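Local coordinates for gram-negative insecticidal protein (Chromobacterium piscinae, PDB 6FBM) that probably acts as a pore-forming insecticidal toxin, joining a membrane attack complex/perforin (MACPF) domain to a beta-tripod domain, at residues Q38-F43 with Q281-L286; S71-D76 with M204-L209; E162-Y167 with D298-F303. All coordinates share one frame; numbering follows the deposited sequence.

From the N terminus, 38-43 comes first, running off the end of strand 35-39, and interaction 1 closes a loop of more than 230 residues when 281-286 returns to it. Nested inside that loop, interaction 2 sets helix 198-209 on strand 64-78 of the MACPF sheet. Interaction 3 begins within the same loop, at helix 160-167, and ends beyond it at helix 300-304, crossing both of the others. Interactions 1 and 3 touch: W284 meets F164 and F300, and I283 meets L163, giving a continuous apolar region. Interaction 2 lies apart, with its centre about 34 Å from that of interaction 1 and about 36 Å from that of interaction 3.

Interaction 1 of 3, residues Q38-F43 with Q281-L286; sequences QPLFDF and QPIWAL
L40 and F41 meet I283 and L286 in a small, buried, purely apolar contact beside strand 170-177 and helices 138-141 and 147-154, where the chain leaving strand 35-39 comes up against the turn that follows strand 280-282. The two pieces bury 123 Å² in total, and no hydrogen bond passes between them. The backbones stay well apart, with the CA atoms of L40 and I283 9.2 Å from each other, so the contact is made by the ends of side chains. Two pairs carry it. In the first, CD2 of L40 lies 4.1 Å from CG2 of I283, the two side chains meeting at about a right angle. I283 holds CG1 between its backbone N and carbonyl carbon (chi1 62°), which leaves the short CG2 branch to do the touching. In the second pair, F41 and L286 reach toward each other from opposite directions. CD1 of L286 sits at the edge of the F41 ring, near its plane, 3.7 Å from CZ and 3.8 Å from CE1 of F41; CD2 of L286 follows at 4.1 Å from CE1 of F41. L40 also packs on its own neighbour, its CB lying over one face of the F41 ring near the rim, so the two residues present a joint apolar surface. Across from them, L286 is drawn back beside I283 by a tight turn closed by the bond from L286 N to I283 O, 2.9 Å. F149 of helix 147-154 touches L40, I283 and L286 together, L141 of helix 138-141 packs on F41 and L286, and Y171 of strand 170-177 meets the F41 ring edge-to-face and also touches L40 and L286.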
loop_
_atom_site.group_PDB
_atom_site.type_symbol
_atom_site.label_atom_id
_atom_site.label_comp_id
_atom_site.label_asym_id
_atom_site.label_seq_id
_atom_site.Cartn_x
_atom_site.Cartn_y
_atom_site.Cartn_z
ATOM N N GLN A 38 -23.591 6.673 -24.351
ATOM C CA GLN A 38 -22.933 7.825 -25.002
ATOM C C GLN A 38 -23.131 9.131 -24.237
ATOM O O GLN A 38 -24.276 9.489 -23.933
ATOM C CB GLN A 38 -23.355 8.022 -26.480
ATOM C CG GLN A 38 -22.769 6.959 -27.377
ATOM C CD GLN A 38 -23.795 6.000 -27.961
ATOM O OE1 GLN A 38 -24.792 5.653 -27.321
ATOM N NE2 GLN A 38 -23.545 5.572 -29.183
ATOM N N PRO A 39 -22.024 9.848 -23.903
ATOM C CA PRO A 39 -22.177 11.244 -23.441
ATOM C C PRO A 39 -22.839 12.111 -24.512
ATOM O O PRO A 39 -22.567 11.937 -25.685
ATOM C CB PRO A 39 -20.733 11.701 -23.183
ATOM C CG PRO A 39 -19.971 10.439 -22.945
ATOM C CD PRO A 39 -20.616 9.414 -23.856
ATOM N N LEU A 40 -23.719 13.005 -24.090
ATOM C CA LEU A 40 -24.503 13.813 -25.017
ATOM C C LEU A 40 -23.799 15.098 -25.345
ATOM O O LEU A 40 -23.997 15.659 -26.419
ATOM C CB LEU A 40 -25.866 14.139 -24.411
ATOM C CG LEU A 40 -26.970 13.084 -24.567
ATOM C CD1 LEU A 40 -26.499 11.632 -24.468
ATOM C CD2 LEU A 40 -28.072 13.379 -23.558
ATOM N N PHE A 41 -22.966 15.575 -24.425
ATOM C CA PHE A 41 -22.432 16.910 -24.510
ATOM C C PHE A 41 -20.931 16.895 -24.464
ATOM O O PHE A 41 -20.320 15.921 -24.049
ATOM C CB PHE A 41 -22.973 17.759 -23.377
ATOM C CG PHE A 41 -24.459 17.670 -23.211
ATOM C CD1 PHE A 41 -25.297 18.323 -24.088
ATOM C CD2 PHE A 41 -25.014 16.925 -22.197
ATOM C CE1 PHE A 41 -26.678 18.259 -23.938
ATOM C CE2 PHE A 41 -26.385 16.841 -22.047
ATOM C CZ PHE A 41 -27.219 17.511 -22.926
ATOM N N ASP A 42 -20.359 17.983 -24.962
ATOM C CA ASP A 42 -18.942 18.266 -24.916
ATOM C C ASP A 42 -18.908 19.433 -23.936
ATOM O O ASP A 42 -19.369 20.513 -24.264
ATOM C CB ASP A 42 -18.463 18.689 -26.310
ATOM C CG ASP A 42 -16.993 19.153 -26.331
ATOM O OD1 ASP A 42 -16.308 19.193 -25.288
ATOM O OD2 ASP A 42 -16.478 19.475 -27.424
ATOM N N PHE A 43 -18.378 19.206 -22.739
ATOM C CA PHE A 43 -18.457 20.204 -21.660
ATOM C C PHE A 43 -17.313 21.217 -21.614
ATOM O O PHE A 43 -17.249 22.020 -20.681
ATOM C CB PHE A 43 -18.604 19.500 -20.308
ATOM C CG PHE A 43 -19.937 18.865 -20.108
ATOM C CD1 PHE A 43 -21.067 19.650 -19.968
ATOM C CD2 PHE A 43 -20.063 17.484 -20.052
ATOM C CE1 PHE A 43 -22.294 19.062 -19.784
ATOM C CE2 PHE A 43 -21.291 16.895 -19.853
ATOM C CZ PHE A 43 -22.403 17.676 -19.716
ATOM N N GLN A 281 -33.926 15.885 -17.482
ATOM C CA GLN A 281 -34.397 16.852 -18.462
ATOM C C GLN A 281 -34.529 16.131 -19.778
ATOM O O GLN A 281 -33.731 15.261 -20.079
ATOM C CB GLN A 281 -33.421 18.016 -18.578
ATOM C CG GLN A 281 -33.351 18.878 -17.322
ATOM C CD GLN A 281 -34.693 19.522 -16.983
ATOM O OE1 GLN A 281 -35.382 20.011 -17.858
ATOM N NE2 GLN A 281 -35.068 19.503 -15.703
ATOM N N PRO A 282 -35.584 16.445 -20.553
ATOM C CA PRO A 282 -35.831 15.720 -21.790
ATOM C C PRO A 282 -34.851 16.095 -22.868
ATOM O O PRO A 282 -34.465 17.263 -22.962
ATOM C CB PRO A 282 -37.199 16.233 -22.201
ATOM C CG PRO A 282 -37.269 17.630 -21.649
ATOM C CD PRO A 282 -36.559 17.536 -20.343
ATOM N N ILE A 283 -34.458 15.123 -23.684
ATOM C CA ILE A 283 -33.600 15.412 -24.843
ATOM C C ILE A 283 -34.332 16.213 -25.899
ATOM O O ILE A 283 -33.688 16.952 -26.647
ATOM C CB ILE A 283 -32.958 14.178 -25.501
ATOM C CG1 ILE A 283 -34.010 13.200 -26.064
ATOM C CG2 ILE A 283 -32.051 13.477 -24.505
ATOM C CD1 ILE A 283 -33.425 12.193 -27.034
ATOM N N TRP A 284 -35.654 16.085 -25.964
ATOM C CA TRP A 284 -36.406 16.831 -26.995
ATOM C C TRP A 284 -36.205 18.355 -26.921
ATOM O O TRP A 284 -35.997 18.984 -27.944
ATOM C CB TRP A 284 -37.886 16.453 -27.054
ATOM C CG TRP A 284 -38.659 16.491 -25.787
ATOM C CD1 TRP A 284 -39.121 17.604 -25.129
ATOM C CD2 TRP A 284 -39.128 15.354 -25.053
ATOM N NE1 TRP A 284 -39.847 17.219 -24.020
ATOM C CE2 TRP A 284 -39.864 15.845 -23.951
ATOM C CE3 TRP A 284 -38.979 13.972 -25.213
ATOM C CZ2 TRP A 284 -40.423 15.000 -22.995
ATOM C CZ3 TRP A 284 -39.538 13.123 -24.272
ATOM C CH2 TRP A 284 -40.257 13.631 -23.183
ATOM N N ALA A 285 -36.162 18.918 -25.712
ATOM C CA ALA A 285 -35.848 20.346 -25.518
ATOM C C ALA A 285 -34.525 20.802 -26.169
ATOM O O ALA A 285 -34.329 21.995 -26.393
ATOM C CB ALA A 285 -35.851 20.695 -24.030
ATOM N N LEU A 286 -33.626 19.860 -26.465
ATOM C CA LEU A 286 -32.353 20.154 -27.126
ATOM C C LEU A 286 -32.415 20.259 -28.645
ATOM O O LEU A 286 -31.445 20.694 -29.287
ATOM C CB LEU A 286 -31.332 19.074 -26.759
ATOM C CG LEU A 286 -31.049 18.906 -25.268
ATOM C CD1 LEU A 286 -30.275 17.609 -25.039
ATOM C CD2 LEU A 286 -30.286 20.119 -24.763
#

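Interaction 2 of 3, residues S71-D76 with M204-L209; sequences SDFKQD and MSYKAL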
loop_
_atom_site.group_PDB
_atom_site.type_symbol
_atom_site.label_atom_id
_atom_site.label_comp_id
_atom_site.label_asym_id
_atom_site.label_seq_id
_atom_site.Cartn_x
_atom_site.Cartn_y
_atom_site.Cartn_z
ATOM N N SER A 71 -28.058 15.197 5.200
ATOM C CA SER A 71 -28.909 14.006 5.015
ATOM C C SER A 71 -30.346 14.394 4.649
ATOM O O SER A 71 -30.992 15.117 5.391
ATOM C CB SER A 71 -28.927 13.168 6.288
ATOM O OG SER A 71 -27.718 12.454 6.398
ATOM N N ASP A 72 -30.820 13.905 3.501
ATOM C CA ASP A 72 -32.238 14.014 3.115
ATOM C C ASP A 72 -32.858 12.678 3.456
ATOM O O ASP A 72 -32.364 11.614 3.068
ATOM C CB ASP A 72 -32.431 14.344 1.620
ATOM C CG ASP A 72 -32.148 15.836 1.294
ATOM O OD1 ASP A 72 -32.512 16.673 2.156
ATOM O OD2 ASP A 72 -31.569 16.173 0.196
ATOM N N PHE A 73 -33.955 12.728 4.196
ATOM C CA PHE A 73 -34.708 11.545 4.557
ATOM C C PHE A 73 -36.026 11.562 3.790
ATOM O O PHE A 73 -36.729 12.549 3.791
ATOM C CB PHE A 73 -34.953 11.562 6.048
ATOM C CG PHE A 73 -35.604 10.331 6.551
ATOM C CD1 PHE A 73 -34.842 9.210 6.856
ATOM C CD2 PHE A 73 -36.997 10.287 6.721
ATOM C CE1 PHE A 73 -35.454 8.056 7.317
ATOM C CE2 PHE A 73 -37.622 9.135 7.182
ATOM C CZ PHE A 73 -36.851 8.020 7.472
ATOM N N LYS A 74 -36.356 10.469 3.125
ATOM C CA LYS A 74 -37.561 10.404 2.286
ATOM C C LYS A 74 -38.231 9.065 2.463
ATOM O O LYS A 74 -37.551 8.053 2.548
ATOM C CB LYS A 74 -37.214 10.545 0.817
ATOM C CG LYS A 74 -37.154 11.983 0.323
ATOM C CD LYS A 74 -36.728 12.106 -1.136
ATOM C CE LYS A 74 -35.231 12.325 -1.432
ATOM N NZ LYS A 74 -34.870 13.546 -2.211
ATOM N N GLN A 75 -39.559 9.062 2.492
ATOM C CA GLN A 75 -40.338 7.824 2.497
ATOM C C GLN A 75 -41.431 7.854 1.446
ATOM O O GLN A 75 -42.178 8.818 1.339
ATOM C CB GLN A 75 -40.966 7.597 3.855
ATOM C CG GLN A 75 -39.953 7.244 4.943
ATOM C CD GLN A 75 -40.639 6.843 6.217
ATOM O OE1 GLN A 75 -41.398 7.628 6.785
ATOM N NE2 GLN A 75 -40.399 5.611 6.664
ATOM N N ASP A 76 -41.516 6.786 0.670
ATOM C CA ASP A 76 -42.679 6.526 -0.165
ATOM C C ASP A 76 -43.309 5.274 0.366
ATOM O O ASP A 76 -42.680 4.235 0.384
ATOM C CB ASP A 76 -42.280 6.343 -1.622
ATOM C CG ASP A 76 -41.581 7.575 -2.184
ATOM O OD1 ASP A 76 -42.092 8.714 -1.999
ATOM O OD2 ASP A 76 -40.509 7.378 -2.784
ATOM N N MET A 204 -38.268 4.290 12.294
ATOM C CA MET A 204 -37.600 3.904 13.541
ATOM C C MET A 204 -36.783 2.656 13.362
ATOM O O MET A 204 -35.688 2.555 13.909
ATOM C CB MET A 204 -38.625 3.744 14.684
ATOM C CG MET A 204 -39.371 5.045 15.044
ATOM S SD MET A 204 -38.294 6.498 15.233
ATOM C CE MET A 204 -39.363 7.827 14.715
ATOM N N SER A 205 -37.287 1.681 12.616
ATOM C CA SER A 205 -36.531 0.452 12.404
ATOM C C SER A 205 -35.227 0.785 11.685
ATOM O O SER A 205 -34.144 0.357 12.123
ATOM C CB SER A 205 -37.340 -0.565 11.629
ATOM O OG SER A 205 -36.610 -1.767 11.493
ATOM N N TYR A 206 -35.322 1.582 10.614
ATOM C CA TYR A 206 -34.131 2.004 9.884
ATOM C C TYR A 206 -33.186 2.750 10.822
ATOM O O TYR A 206 -32.017 2.422 10.903
ATOM C CB TYR A 206 -34.469 2.879 8.651
ATOM C CG TYR A 206 -33.228 3.465 8.050
ATOM C CD1 TYR A 206 -32.376 2.690 7.268
ATOM C CD2 TYR A 206 -32.859 4.796 8.328
ATOM C CE1 TYR A 206 -31.210 3.235 6.759
ATOM C CE2 TYR A 206 -31.692 5.336 7.817
ATOM C CZ TYR A 206 -30.880 4.556 7.049
ATOM O OH TYR A 206 -29.736 5.094 6.566
ATOM N N LYS A 207 -33.696 3.741 11.536
ATOM C CA LYS A 207 -32.850 4.563 12.424
ATOM C C LYS A 207 -32.184 3.800 13.552
ATOM O O LYS A 207 -31.086 4.144 13.934
ATOM C CB LYS A 207 -33.616 5.760 12.978
ATOM C CG LYS A 207 -33.799 6.819 11.928
ATOM C CD LYS A 207 -34.545 8.029 12.468
ATOM C CE LYS A 207 -34.590 9.124 11.405
ATOM N NZ LYS A 207 -35.615 10.137 11.782
ATOM N N ALA A 208 -32.839 2.781 14.080
ATOM C CA ALA A 208 -32.231 1.924 15.105
ATOM C C ALA A 208 -31.147 1.057 14.504
ATOM O O ALA A 208 -30.116 0.790 15.134
ATOM C CB ALA A 208 -33.277 1.044 15.769
ATOM N N LEU A 209 -31.381 0.628 13.275
ATOM C CA LEU A 209 -30.461 -0.238 12.566
ATOM C C LEU A 209 -29.115 0.418 12.345
ATOM O O LEU A 209 -28.078 -0.180 12.588
ATOM C CB LEU A 209 -31.086 -0.607 11.226
ATOM C CG LEU A 209 -30.577 -1.765 10.478
ATOM C CD1 LEU A 209 -30.549 -3.039 11.302
ATOM C CD2 LEU A 209 -31.524 -1.968 9.298
#
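F73 projects from a long strand of the MACPF sheet and is met by Y206 and K207, successive residues of helix 198-209. Strand 64-78 pairs with 120-134, which pairs in turn with 179-187, and 179-187 with 232-239; this is the bent antiparallel sheet of the MACPF fold. Helix 198-209 belongs to the connection between the last two of these strands, a position consistent with the second cluster of helices (TMH2), which in pore-forming relatives opens out into a transmembrane beta-hairpin. The contact is modest, 99 Å² summed over both sides, and partly buried. Its apolar component joins the two aromatic residues: CE1 of F73 stands 4.3 Å from CD2 of Y206, which lies at the F73 edge near the plane of that ring. F73 reaches the helix because its CG is anti to the backbone N (chi1 -174°), carrying the ring out from the strand. The polar end of Y206 looks to the sheet as well, its OH hydrogen-bonded to E126 OE2 on strand 120-134, so this one side chain ties the helix to two neighbouring strands. No hydrogen bond joins the two segments directly. Their electrostatic link is a cation-pi interaction made by K207. Beyond CB its chain is fully extended, and CE comes to 4.3 Å from CE1 of F73. The ammonium is shared, for K207 NZ also forms a salt bridge with E203 OE2, one turn earlier on the same helix; this carboxylate probably helps to hold the charge beside the aromatic ring. NZ of K207 stands over the face of F73, 4.9 Å from the ring centroid and only 7° off the ring normal.

Interaction 3 of 3, residues E162-Y167 with D298-F303; sequences ELFKRY and DAFPEF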
loop_
_atom_site.group_PDB
_atom_site.type_symbol
_atom_site.label_atom_id
_atom_site.label_comp_id
_atom_site.label_asym_id
_atom_site.label_seq_id
_atom_site.Cartn_x
_atom_site.Cartn_y
_atom_site.Cartn_z
ATOM N N GLU A 162 -35.858 5.168 -31.973
ATOM C CA GLU A 162 -34.436 4.888 -32.112
ATOM C C GLU A 162 -33.633 5.889 -31.328
ATOM O O GLU A 162 -32.708 5.511 -30.608
ATOM C CB GLU A 162 -33.986 4.943 -33.571
ATOM C CG GLU A 162 -33.689 3.586 -34.189
ATOM C CD GLU A 162 -32.324 3.581 -34.841
ATOM O OE1 GLU A 162 -32.230 3.359 -36.067
ATOM O OE2 GLU A 162 -31.315 3.882 -34.131
ATOM N N LEU A 163 -33.986 7.158 -31.499
ATOM C CA LEU A 163 -33.330 8.232 -30.787
ATOM C C LEU A 163 -33.353 7.916 -29.306
ATOM O O LEU A 163 -32.311 7.952 -28.660
ATOM C CB LEU A 163 -34.004 9.577 -31.059
ATOM C CG LEU A 163 -33.278 10.810 -30.525
ATOM C CD1 LEU A 163 -31.988 11.044 -31.282
ATOM C CD2 LEU A 163 -34.170 12.017 -30.667
ATOM N N PHE A 164 -34.533 7.565 -28.796
ATOM C CA PHE A 164 -34.688 7.239 -27.383
ATOM C C PHE A 164 -33.938 5.978 -26.950
ATOM O O PHE A 164 -33.405 5.953 -25.839
ATOM C CB PHE A 164 -36.171 7.142 -26.977
ATOM C CG PHE A 164 -36.940 8.444 -27.054
ATOM C CD1 PHE A 164 -36.303 9.689 -27.048
ATOM C CD2 PHE A 164 -38.327 8.416 -27.100
ATOM C CE1 PHE A 164 -37.038 10.867 -27.119
ATOM C CE2 PHE A 164 -39.057 9.590 -27.153
ATOM C CZ PHE A 164 -38.415 10.814 -27.164
ATOM N N LYS A 165 -33.895 4.954 -27.798
ATOM C CA LYS A 165 -33.071 3.766 -27.509
ATOM C C LYS A 165 -31.577 4.121 -27.456
ATOM O O LYS A 165 -30.881 3.752 -26.503
ATOM C CB LYS A 165 -33.351 2.636 -28.516
ATOM C CG LYS A 165 -32.498 1.378 -28.344
ATOM C CD LYS A 165 -31.395 1.256 -29.383
ATOM C CE LYS A 165 -30.943 -0.207 -29.510
ATOM N NZ LYS A 165 -31.919 -1.137 -30.145
ATOM N N ARG A 166 -31.097 4.850 -28.461
ATOM C CA ARG A 166 -29.678 5.224 -28.553
ATOM C C ARG A 166 -29.200 6.120 -27.405
ATOM O O ARG A 166 -28.127 5.898 -26.853
ATOM C CB ARG A 166 -29.379 5.945 -29.858
ATOM C CG ARG A 166 -29.337 5.092 -31.109
ATOM C CD ARG A 166 -29.202 5.975 -32.343
ATOM N NE ARG A 166 -27.893 5.861 -33.026
ATOM C CZ ARG A 166 -27.683 5.476 -34.286
ATOM N NH1 ARG A 166 -28.686 5.254 -35.110
ATOM N NH2 ARG A 166 -26.442 5.412 -34.746
ATOM N N TYR A 167 -29.988 7.132 -27.067
ATOM C CA TYR A 167 -29.538 8.197 -26.183
ATOM C C TYR A 167 -30.248 8.297 -24.837
ATOM O O TYR A 167 -29.727 8.943 -23.922
ATOM C CB TYR A 167 -29.647 9.533 -26.926
ATOM C CG TYR A 167 -28.778 9.547 -28.154
ATOM C CD1 TYR A 167 -27.393 9.672 -28.042
ATOM C CD2 TYR A 167 -29.328 9.390 -29.415
ATOM C CE1 TYR A 167 -26.588 9.660 -29.167
ATOM C CE2 TYR A 167 -28.529 9.365 -30.536
ATOM C CZ TYR A 167 -27.159 9.491 -30.408
ATOM O OH TYR A 167 -26.366 9.484 -31.523
ATOM N N ASP A 298 -44.127 13.893 -28.386
ATOM C CA ASP A 298 -45.360 13.125 -28.659
ATOM C C ASP A 298 -45.126 11.627 -28.636
ATOM O O ASP A 298 -46.041 10.853 -28.327
ATOM C CB ASP A 298 -45.949 13.475 -30.030
ATOM C CG ASP A 298 -46.578 14.852 -30.073
ATOM O OD1 ASP A 298 -46.911 15.385 -29.009
ATOM O OD2 ASP A 298 -46.765 15.397 -31.177
ATOM N N ALA A 299 -43.908 11.216 -28.974
ATOM C CA ALA A 299 -43.572 9.812 -29.003
ATOM C C ALA A 299 -43.269 9.226 -27.611
ATOM O O ALA A 299 -43.142 7.991 -27.459
ATOM C CB ALA A 299 -42.408 9.598 -29.940
ATOM N N PHE A 300 -43.167 10.081 -26.586
ATOM C CA PHE A 300 -42.800 9.584 -25.261
ATOM C C PHE A 300 -43.828 8.606 -24.674
ATOM O O PHE A 300 -43.432 7.586 -24.133
ATOM C CB PHE A 300 -42.487 10.725 -24.304
ATOM C CG PHE A 300 -41.863 10.286 -23.011
ATOM C CD1 PHE A 300 -40.668 9.578 -23.004
ATOM C CD2 PHE A 300 -42.456 10.611 -21.792
ATOM C CE1 PHE A 300 -40.087 9.186 -21.807
ATOM C CE2 PHE A 300 -41.873 10.234 -20.605
ATOM C CZ PHE A 300 -40.693 9.509 -20.603
ATOM N N PRO A 301 -45.146 8.888 -24.807
ATOM C CA PRO A 301 -46.115 7.898 -24.330
ATOM C C PRO A 301 -45.928 6.497 -24.861
ATOM O O PRO A 301 -46.051 5.533 -24.083
ATOM C CB PRO A 301 -47.452 8.471 -24.779
ATOM C CG PRO A 301 -47.243 9.951 -24.757
ATOM C CD PRO A 301 -45.800 10.190 -25.077
ATOM N N GLU A 302 -45.632 6.354 -26.152
ATOM C CA GLU A 302 -45.438 4.994 -26.702
ATOM C C GLU A 302 -44.119 4.387 -26.246
ATOM O O GLU A 302 -44.079 3.191 -25.955
ATOM C CB GLU A 302 -45.658 4.876 -28.235
ATOM C CG GLU A 302 -44.657 5.591 -29.140
ATOM C CD GLU A 302 -44.456 4.935 -30.507
ATOM O OE1 GLU A 302 -44.451 3.687 -30.587
ATOM O OE2 GLU A 302 -44.240 5.691 -31.491
ATOM N N PHE A 303 -43.059 5.190 -26.128
ATOM C CA PHE A 303 -41.819 4.700 -25.520
ATOM C C PHE A 303 -42.081 4.096 -24.131
ATOM O O PHE A 303 -41.533 3.050 -23.797
ATOM C CB PHE A 303 -40.759 5.818 -25.419
ATOM C CG PHE A 303 -39.483 5.381 -24.766
ATOM C CD1 PHE A 303 -38.498 4.720 -25.488
ATOM C CD2 PHE A 303 -39.271 5.611 -23.417
ATOM C CE1 PHE A 303 -37.322 4.300 -24.872
ATOM C CE2 PHE A 303 -38.101 5.187 -22.782
ATOM C CZ PHE A 303 -37.110 4.555 -23.523
#
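F164 and F303 form an edge-to-face aromatic pair between helix 160-167 and the short helix 300-304. The edge of F164 is directed at the face of F303, with centroids 5.6 Å apart and planes at 78°. At the base of the F164 side chain, CB lies 3.7 Å from both CD1 and CE1 of F303. Further out, CD2 of F164 is 3.9 Å from CB of F303. F303 holds CG anti to its backbone N (chi1 178°), which swings its ring alongside the base of F164. Van der Waals packing at the far end of F164 completes the contact: CE2 comes to 4.2 Å from the backbone N of F300, which lies near the plane of the F164 ring, and to 4.4 Å from CB of A299. The same CE2 sits at the edge of the F300 ring, 4.5 Å from CD1 of F300. Within the MACPF domain, F164 is thus inserted where the chain passes from helix 290-298 into helix 300-304, and joins that junction to helix 160-167, which itself packs on helices 147-154 and 290-298 through L163. F300 extends the aromatic packing, meeting Y98, Y170 and W284 edge-to-face, while P169 touches both F164 and F300. Within helix 160-167, R166 NH1 and E162 OE2 make a salt bridge of 3.1 Å; its hydrogen bond is weak, bent to 133° at the hydrogen, and a long, weak ion pair also runs from R166 NE to D152 OD2.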